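Local coordinates for UBP3-associated protein BRE5 (Saccharomyces cerevisiae, PDB 2QIY) that works with the ubiquitin protease UBP3 to cleave ubiquitin in de-ubiquitination, and is represented here by its NTF2 domain, at residues Y35-A38 / S39-L43. Numbering follows the deposited sequence.
Sequences YFYA and STAEL
Between A38 and A41 the chain makes a type I beta turn, closed by the hydrogen bond from A41 N to A38 O at 3.1 Å, nearly straight at the hydrogen (160°) although the donor sits well above the carbonyl plane. S39 and T40 fill the two corner positions, where small polar residues suit an exposed bend. Just beyond the turn, the methyl of A41 lies at the edge of the Y37 ring, near its plane, 3.7 Å from CD1; a side chain this short lets the ring lie alongside. Within the NTF2 domain this corner takes the chain from the short strand 37-38 into strand 41-46 of the curved sheet, against whose concave side helix 68-77 packs, as in the NTF2 fold. I71 of that helix touches Y37, A41 and L43 alike. The Y37 ring, its CG anti to the carbonyl carbon (chi1 -70°), extends beside residues 41-43, away from the turn, until OH is 3.8 Å from L43 CD1; the leucine meets it obliquely by one branch, a branched apolar side chain suiting this buried spot. Tyrosine fits because its long ring packs against apolar neighbours while the hydroxyl is satisfied by a hydrogen bond to D142 OD2 on strand 137-147.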
loop_
_atom_site.group_PDB
_atom_site.type_symbol
_atom_site.label_atom_id
_atom_site.label_comp_id
_atom_site.label_asym_id
_atom_site.label_seq_id
_atom_site.Cartn_x
_atom_site.Cartn_y
_atom_site.Cartn_z
ATOM N N TYR A 35 -22.098 4.948 2.363
ATOM C CA TYR A 35 -22.542 6.158 1.638
ATOM C C TYR A 35 -21.389 6.832 0.884
ATOM O O TYR A 35 -21.593 7.529 -0.119
ATOM C CB TYR A 35 -23.205 7.148 2.631
ATOM C CG TYR A 35 -23.596 8.520 2.065
ATOM C CD1 TYR A 35 -22.685 9.593 2.059
ATOM C CD2 TYR A 35 -24.879 8.745 1.548
ATOM C CE1 TYR A 35 -23.046 10.851 1.538
ATOM C CE2 TYR A 35 -25.247 9.997 1.035
ATOM C CZ TYR A 35 -24.325 11.037 1.030
ATOM O OH TYR A 35 -24.697 12.257 0.514
ATOM N N PHE A 36 -20.178 6.625 1.376
ATOM C CA PHE A 36 -19.019 7.311 0.802
ATOM C C PHE A 36 -18.356 6.517 -0.328
ATOM O O PHE A 36 -17.359 6.962 -0.917
ATOM C CB PHE A 36 -18.097 7.722 1.945
ATOM C CG PHE A 36 -18.769 8.743 2.870
ATOM C CD1 PHE A 36 -19.575 8.325 3.938
ATOM C CD2 PHE A 36 -18.664 10.103 2.611
ATOM C CE1 PHE A 36 -20.223 9.250 4.762
ATOM C CE2 PHE A 36 -19.300 11.053 3.432
ATOM C CZ PHE A 36 -20.082 10.629 4.507
ATOM N N TYR A 37 -18.960 5.372 -0.651
ATOM C CA TYR A 37 -18.454 4.511 -1.714
ATOM C C TYR A 37 -19.315 4.642 -2.955
ATOM O O TYR A 37 -20.519 4.869 -2.858
ATOM C CB TYR A 37 -18.476 3.054 -1.260
ATOM C CG TYR A 37 -17.475 2.701 -0.192
ATOM C CD1 TYR A 37 -16.276 2.036 -0.522
ATOM C CD2 TYR A 37 -17.717 3.000 1.139
ATOM C CE1 TYR A 37 -15.344 1.663 0.462
ATOM C CE2 TYR A 37 -16.794 2.636 2.130
ATOM C CZ TYR A 37 -15.609 1.978 1.779
ATOM O OH TYR A 37 -14.691 1.622 2.747
ATOM N N ALA A 38 -18.698 4.452 -4.120
ATOM C CA ALA A 38 -19.417 4.349 -5.392
ATOM C C ALA A 38 -20.309 3.118 -5.335
ATOM O O ALA A 38 -20.031 2.174 -4.583
ATOM C CB ALA A 38 -18.438 4.226 -6.541
ATOM N N SER A 39 -21.380 3.131 -6.113
ATOM C CA SER A 39 -22.302 2.001 -6.112
ATOM C C SER A 39 -21.604 0.667 -6.442
ATOM O O SER A 39 -22.005 -0.384 -5.917
ATOM C CB SER A 39 -23.472 2.255 -7.072
ATOM O OG SER A 39 -23.012 2.400 -8.400
ATOM N N THR A 40 -20.595 0.725 -7.310
ATOM C CA THR A 40 -19.858 -0.467 -7.759
ATOM C C THR A 40 -18.484 -0.605 -7.098
ATOM O O THR A 40 -17.594 -1.321 -7.606
ATOM C CB THR A 40 -19.704 -0.492 -9.302
ATOM O OG1 THR A 40 -19.000 0.683 -9.728
ATOM C CG2 THR A 40 -21.069 -0.559 -9.982
ATOM N N ALA A 41 -18.286 0.078 -5.971
ATOM C CA ALA A 41 -16.975 0.042 -5.283
ATOM C C ALA A 41 -16.501 -1.368 -4.914
ATOM O O ALA A 41 -17.303 -2.260 -4.657
ATOM C CB ALA A 41 -17.008 0.900 -4.016
ATOM N N GLU A 42 -15.177 -1.540 -4.843
ATOM C CA GLU A 42 -14.540 -2.766 -4.346
ATOM C C GLU A 42 -13.840 -2.503 -3.025
ATOM O O GLU A 42 -13.102 -1.521 -2.888
ATOM C CB GLU A 42 -13.524 -3.292 -5.366
ATOM C CG GLU A 42 -14.218 -3.498 -6.708
ATOM C CD GLU A 42 -13.490 -4.376 -7.697
ATOM O OE1 GLU A 42 -12.435 -4.976 -7.384
ATOM O OE2 GLU A 42 -14.025 -4.480 -8.822
ATOM N N LEU A 43 -14.124 -3.368 -2.046
ATOM C CA LEU A 43 -13.528 -3.289 -0.715
ATOM C C LEU A 43 -12.791 -4.572 -0.390
ATOM O O LEU A 43 -13.322 -5.682 -0.596
ATOM C CB LEU A 43 -14.672 -3.138 0.300
ATOM C CG LEU A 43 -14.275 -3.155 1.774
ATOM C CD1 LEU A 43 -13.405 -1.944 2.175
ATOM C CD2 LEU A 43 -15.551 -3.193 2.625
#